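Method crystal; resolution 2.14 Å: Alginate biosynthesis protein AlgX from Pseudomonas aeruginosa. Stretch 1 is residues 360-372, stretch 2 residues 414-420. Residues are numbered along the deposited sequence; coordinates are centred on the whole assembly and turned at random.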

ATOM      1  N   THR A 360     -13.334  -2.424 -17.883  1.00 60.07           N
ATOM      2  CA  THR A 360     -14.294  -1.825 -16.964  1.00 57.99           C
ATOM      3  C   THR A 360     -15.615  -2.583 -16.805  1.00 56.17           C
ATOM      4  O   THR A 360     -16.422  -2.650 -17.736  1.00 61.61           O
ATOM      5  CB  THR A 360     -14.611  -0.383 -17.374  1.00 59.33           C
ATOM      6  OG1 THR A 360     -13.402   0.390 -17.375  1.00 58.37           O
ATOM      7  CG2 THR A 360     -15.614   0.229 -16.404  1.00 57.89           C
ATOM      8  N   TYR A 361     -15.828  -3.140 -15.615  1.00 58.41           N
ATOM      9  CA  TYR A 361     -17.114  -3.739 -15.240  1.00 70.09           C
ATOM     10  C   TYR A 361     -18.242  -2.710 -15.207  1.00 76.17           C
ATOM     11  O   TYR A 361     -18.016  -1.535 -14.912  1.00 81.85           O
ATOM     12  CB  TYR A 361     -17.032  -4.369 -13.852  1.00 67.18           C
ATOM     13  CG  TYR A 361     -16.332  -5.700 -13.789  1.00 68.51           C
ATOM     14  CD1 TYR A 361     -16.786  -6.784 -14.529  1.00 65.34           C
ATOM     15  CD2 TYR A 361     -15.229  -5.883 -12.965  1.00 70.93           C
ATOM     16  CE1 TYR A 361     -16.152  -8.007 -14.462  1.00 62.91           C
ATOM     17  CE2 TYR A 361     -14.587  -7.100 -12.892  1.00 65.93           C
ATOM     18  CZ  TYR A 361     -15.054  -8.160 -13.639  1.00 64.62           C
ATOM     19  OH  TYR A 361     -14.411  -9.375 -13.559  1.00 66.10           O
ATOM     20  N   SER A 362     -19.462  -3.155 -15.485  1.00 76.23           N
ATOM     21  CA  SER A 362     -20.615  -2.270 -15.383  1.00 76.15           C
ATOM     22  C   SER A 362     -20.971  -1.997 -13.919  1.00 71.13           C
ATOM     23  O   SER A 362     -21.557  -0.969 -13.599  1.00 67.33           O
ATOM     24  CB  SER A 362     -21.818  -2.833 -16.154  1.00 77.43           C
ATOM     25  OG  SER A 362     -22.113  -4.165 -15.771  1.00 78.53           O
ATOM     26  N   ASP A 363     -20.591  -2.917 -13.035  1.00 74.27           N
ATOM     27  CA  ASP A 363     -20.867  -2.796 -11.607  1.00 78.15           C
ATOM     28  C   ASP A 363     -19.565  -2.615 -10.818  1.00 77.90           C
ATOM     29  O   ASP A 363     -18.752  -3.543 -10.719  1.00 72.26           O
ATOM     30  CB  ASP A 363     -21.615  -4.042 -11.123  1.00 85.04           C
ATOM     31  CG  ASP A 363     -22.152  -3.905  -9.709  1.00 86.89           C
ATOM     32  OD1 ASP A 363     -21.716  -2.992  -8.975  1.00 80.43           O
ATOM     33  OD2 ASP A 363     -23.016  -4.732  -9.331  1.00 87.52           O
ATOM     34  N   PRO A 364     -19.377  -1.420 -10.231  1.00 78.86           N
ATOM     35  CA  PRO A 364     -18.154  -1.040  -9.506  1.00 72.47           C
ATOM     36  C   PRO A 364     -17.905  -1.888  -8.266  1.00 67.85           C
ATOM     37  O   PRO A 364     -16.858  -1.737  -7.635  1.00 64.95           O
ATOM     38  CB  PRO A 364     -18.429   0.408  -9.080  1.00 77.73           C
ATOM     39  CG  PRO A 364     -19.516   0.885  -9.987  1.00 83.88           C
ATOM     40  CD  PRO A 364     -20.361  -0.325 -10.260  1.00 81.02           C
ATOM     41  N   SER A 365     -18.844  -2.762  -7.919  1.00 63.55           N
ATOM     42  CA  SER A 365     -18.699  -3.589  -6.725  1.00 64.72           C
ATOM     43  C   SER A 365     -18.077  -4.939  -7.059  1.00 62.00           C
ATOM     44  O   SER A 365     -18.021  -5.833  -6.212  1.00 60.32           O
ATOM     45  CB  SER A 365     -20.048  -3.787  -6.025  1.00 68.84           C
ATOM     46  OG  SER A 365     -20.923  -4.570  -6.823  1.00 78.68           O
ATOM     47  N   VAL A 366     -17.619  -5.093  -8.298  1.00 55.65           N
ATOM     48  CA  VAL A 366     -16.957  -6.331  -8.688  1.00 58.25           C
ATOM     49  C   VAL A 366     -15.444  -6.213  -8.511  1.00 57.40           C
ATOM     50  O   VAL A 366     -14.746  -5.626  -9.347  1.00 54.31           O
ATOM     51  CB  VAL A 366     -17.289  -6.740 -10.131  1.00 65.52           C
ATOM     52  CG1 VAL A 366     -16.687  -8.106 -10.421  1.00 61.61           C
ATOM     53  CG2 VAL A 366     -18.799  -6.769 -10.337  1.00 63.83           C
ATOM     54  N   HIS A 367     -14.951  -6.797  -7.423  1.00 53.69           N
ATOM     55  CA  HIS A 367     -13.582  -6.590  -6.973  1.00 58.13           C
ATOM     56  C   HIS A 367     -12.664  -7.750  -7.334  1.00 60.64           C
ATOM     57  O   HIS A 367     -11.697  -8.044  -6.634  1.00 57.73           O
ATOM     58  CB  HIS A 367     -13.570  -6.353  -5.467  1.00 57.46           C
ATOM     59  CG  HIS A 367     -14.372  -5.163  -5.044  1.00 60.67           C
ATOM     60  ND1 HIS A 367     -14.244  -3.930  -5.645  1.00 56.67           N
ATOM     61  CD2 HIS A 367     -15.317  -5.018  -4.085  1.00 64.88           C
ATOM     62  CE1 HIS A 367     -15.070  -3.074  -5.071  1.00 64.91           C
ATOM     63  NE2 HIS A 367     -15.732  -3.708  -4.119  1.00 69.17           N
ATOM     64  N   GLU A 368     -12.968  -8.403  -8.444  1.00 65.94           N
ATOM     65  CA  GLU A 368     -12.169  -9.521  -8.907  1.00 66.77           C
ATOM     66  C   GLU A 368     -12.229  -9.550 -10.421  1.00 57.70           C
ATOM     67  O   GLU A 368     -13.294  -9.341 -10.996  1.00 58.53           O
ATOM     68  CB  GLU A 368     -12.709 -10.835  -8.332  1.00 71.00           C
ATOM     69  CG  GLU A 368     -12.001 -12.068  -8.858  1.00 83.39           C
ATOM     70  CD  GLU A 368     -12.634 -13.366  -8.393  1.00 93.61           C
ATOM     71  OE1 GLU A 368     -13.876 -13.500  -8.476  1.00 96.57           O
ATOM     72  OE2 GLU A 368     -11.880 -14.255  -7.944  1.00 96.30           O
ATOM     73  N   LEU A 369     -11.089  -9.794 -11.063  1.00 55.52           N
ATOM     74  CA  LEU A 369     -11.028  -9.924 -12.522  1.00 44.20           C
ATOM     75  C   LEU A 369     -10.159 -11.111 -12.933  1.00 56.61           C
ATOM     76  O   LEU A 369      -8.966 -11.123 -12.664  1.00 55.82           O
ATOM     77  CB  LEU A 369     -10.492  -8.649 -13.165  1.00 43.70           C
ATOM     78  CG  LEU A 369     -10.223  -8.764 -14.665  1.00 51.18           C
ATOM     79  CD1 LEU A 369     -11.518  -9.098 -15.392  1.00 58.23           C
ATOM     80  CD2 LEU A 369      -9.588  -7.505 -15.240  1.00 49.58           C
ATOM     81  N   LYS A 370     -10.765 -12.103 -13.588  1.00 62.28           N
ATOM     82  CA  LYS A 370     -10.036 -13.288 -14.043  1.00 59.33           C
ATOM     83  C   LYS A 370      -9.862 -13.281 -15.558  1.00 54.39           C
ATOM     84  O   LYS A 370     -10.828 -13.462 -16.312  1.00 51.54           O
ATOM     85  CB  LYS A 370     -10.744 -14.573 -13.608  1.00 62.43           C
ATOM     86  CG  LYS A 370     -11.065 -14.670 -12.127  1.00 67.16           C
ATOM     87  CD  LYS A 370     -11.540 -16.076 -11.783  1.00 80.50           C
ATOM     88  N   ASN A 371      -8.621 -13.076 -15.990  1.00 59.01           N
ATOM     89  CA  ASN A 371      -8.281 -12.919 -17.400  1.00 56.23           C
ATOM     90  C   ASN A 371      -7.568 -14.117 -17.982  1.00 51.16           C
ATOM     91  O   ASN A 371      -6.701 -14.711 -17.344  1.00 59.14           O
ATOM     92  CB  ASN A 371      -7.340 -11.731 -17.593  1.00 57.33           C
ATOM     93  CG  ASN A 371      -7.918 -10.442 -17.089  1.00 60.22           C
ATOM     94  OD1 ASN A 371      -8.685  -9.785 -17.787  1.00 65.66           O
ATOM     95  ND2 ASN A 371      -7.534 -10.055 -15.878  1.00 55.08           N
ATOM     96  N   THR A 372      -7.895 -14.439 -19.220  1.00 50.41           N
ATOM     97  CA  THR A 372      -7.083 -15.378 -19.971  1.00 50.18           C
ATOM     98  C   THR A 372      -6.660 -14.711 -21.256  1.00 56.54           C
ATOM     99  O   THR A 372      -7.483 -14.121 -21.949  1.00 65.13           O
ATOM    100  CB  THR A 372      -7.829 -16.694 -20.258  1.00 44.57           C
ATOM    101  OG1 THR A 372      -8.316 -17.224 -19.022  1.00 52.20           O
ATOM    102  CG2 THR A 372      -6.881 -17.697 -20.884  1.00 51.09           C
ATOM    103  N   SER A 414      -6.315 -13.426 -28.252  1.00 71.99           N
ATOM    104  CA  SER A 414      -7.580 -13.140 -27.568  1.00 67.38           C
ATOM    105  C   SER A 414      -7.492 -12.801 -26.080  1.00 60.95           C
ATOM    106  O   SER A 414      -6.530 -13.147 -25.396  1.00 61.75           O
ATOM    107  CB  SER A 414      -8.582 -14.285 -27.778  1.00 62.11           C
ATOM    108  OG  SER A 414      -8.385 -15.305 -26.820  1.00 60.98           O
ATOM    109  N   LEU A 415      -8.518 -12.101 -25.605  1.00 56.07           N
ATOM    110  CA  LEU A 415      -8.731 -11.891 -24.188  1.00 56.86           C
ATOM    111  C   LEU A 415     -10.104 -12.431 -23.802  1.00 65.27           C
ATOM    112  O   LEU A 415     -11.114 -12.101 -24.439  1.00 66.31           O
ATOM    113  CB  LEU A 415      -8.640 -10.409 -23.817  1.00 61.45           C
ATOM    114  CG  LEU A 415      -9.142 -10.092 -22.396  1.00 61.51           C
ATOM    115  CD1 LEU A 415      -8.233 -10.699 -21.340  1.00 64.02           C
ATOM    116  CD2 LEU A 415      -9.300  -8.592 -22.164  1.00 59.24           C
ATOM    117  N   GLU A 416     -10.121 -13.246 -22.747  1.00 57.94           N
ATOM    118  CA  GLU A 416     -11.326 -13.883 -22.248  1.00 53.53           C
ATOM    119  C   GLU A 416     -11.490 -13.565 -20.777  1.00 54.11           C
ATOM    120  O   GLU A 416     -10.504 -13.425 -20.051  1.00 53.70           O
ATOM    121  CB  GLU A 416     -11.235 -15.404 -22.400  1.00 55.28           C
ATOM    122  CG  GLU A 416     -11.158 -15.911 -23.822  1.00 52.74           C
ATOM    123  CD  GLU A 416     -11.016 -17.427 -23.886  1.00 61.67           C
ATOM    124  OE1 GLU A 416     -11.367 -18.016 -24.929  1.00 69.13           O
ATOM    125  OE2 GLU A 416     -10.554 -18.031 -22.894  1.00 55.57           O
ATOM    126  N   ILE A 417     -12.733 -13.487 -20.320  1.00 52.86           N
ATOM    127  CA  ILE A 417     -12.979 -13.135 -18.929  1.00 54.47           C
ATOM    128  C   ILE A 417     -13.908 -14.110 -18.195  1.00 65.07           C
ATOM    129  O   ILE A 417     -15.068 -14.278 -18.557  1.00 70.05           O
ATOM    130  CB  ILE A 417     -13.497 -11.688 -18.805  1.00 52.10           C
ATOM    131  CG1 ILE A 417     -12.399 -10.714 -19.233  1.00 58.66           C
ATOM    132  CG2 ILE A 417     -13.966 -11.404 -17.378  1.00 55.40           C
ATOM    133  CD1 ILE A 417     -12.718  -9.269 -18.990  1.00 66.58           C
ATOM    134  N   GLU A 418     -13.381 -14.745 -17.154  1.00 69.23           N
ATOM    135  CA  GLU A 418     -14.193 -15.622 -16.315  1.00 76.09           C
ATOM    136  C   GLU A 418     -15.139 -14.789 -15.440  1.00 84.04           C
ATOM    137  O   GLU A 418     -14.700 -13.874 -14.743  1.00 88.91           O
ATOM    138  CB  GLU A 418     -13.289 -16.489 -15.433  1.00 77.08           C
ATOM    139  CG  GLU A 418     -13.999 -17.614 -14.702  1.00 81.62           C
ATOM    140  CD  GLU A 418     -14.219 -18.828 -15.585  1.00 95.24           C
ATOM    141  OE1 GLU A 418     -13.249 -19.290 -16.225  1.00 94.79           O
ATOM    142  OE2 GLU A 418     -15.366 -19.318 -15.645  1.00102.07           O
ATOM    143  N   ALA A 419     -16.433 -15.107 -15.478  1.00 78.95           N
ATOM    144  CA  ALA A 419     -17.430 -14.376 -14.692  1.00 72.34           C
ATOM    145  C   ALA A 419     -17.154 -14.442 -13.180  1.00 66.37           C
ATOM    146  O   ALA A 419     -16.651 -15.442 -12.673  1.00 59.88           O
ATOM    147  CB  ALA A 419     -18.833 -14.884 -15.007  1.00 66.42           C
ATOM    148  N   PRO A 420     -17.467 -13.355 -12.461  1.00 67.21           N
ATOM    149  CA  PRO A 420     -17.232 -13.258 -11.011  1.00 68.19           C
ATOM    150  C   PRO A 420     -18.153 -14.155 -10.181  1.00 66.68           C
ATOM    151  O   PRO A 420     -19.284 -14.419 -10.593  1.00 68.30           O
ATOM    152  CB  PRO A 420     -17.531 -11.785 -10.706  1.00 67.08           C
ATOM    153  CG  PRO A 420     -17.457 -11.087 -12.039  1.00 68.63           C
ATOM    154  CD  PRO A 420     -17.926 -12.080 -13.036  1.00 66.47           C
TER

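Strand 368-372 and the strand that starts before Ser-414 run antiparallel: their N-to-C directions differ by 146°, and their axes approach to 4.8 Å. The register is clearest at Thr-372 and Glu-416, whose CA atoms lie 5.0 Å apart. There the backbones bond reciprocally, Thr-372 N to Glu-416 O at 2.9 Å (N-H...O 165°) and Glu-416 N to Thr-372 O at 2.9 Å (159°), the signature of a hydrogen-bonded antiparallel pair. Asn-371 and Ile-417 follow as a non-hydrogen-bonded pair, CA to CA 4.9 Å. Further along, Glu-418 N donates to Lys-370 O at 3.0 Å (152°). CA-H...O contacts supplement the ladder: Ile-417 CA lies 3.4 Å from Lys-370 O, and Leu-415 CA lies 3.4 Å from Thr-372 O.

Side chains alternate across the sheet. Lys-370, Thr-372, Glu-416 and Glu-418 share one face, where CB of Lys-370 lies 3.7 Å from CB of Glu-418; the lysine is modelled only to CD, so no charge pairing can be assigned to it. Asn-371 and Ile-417 take the other face. Asn-371 OD1 approaches Leu-415 CD1 at 3.7 Å, a carbon neighbour that cannot satisfy it, and this oxygen is buried without a polar partner in the model. Leu-369 CD1 meets Ile-417 CD1 at 3.8 Å, an apolar contact.

Beyond the paired strands, Pro-420 packs against Val-366, in the loop, and Tyr-361, at the end of strand 360-361. Its CG lies 3.5 Å from Val-366 CG1 and 4.1 Å from Tyr-361 CZ, approaching the tyrosine ring obliquely. Two hydrogen bonds lie within the first stretch near this contact: Tyr-361 OH donates to Glu-368 O at 2.8 Å, tying the ring to the start of strand 368-372, and Val-366 N bonds Asp-363 O at 3.1 Å, closing a type I turn.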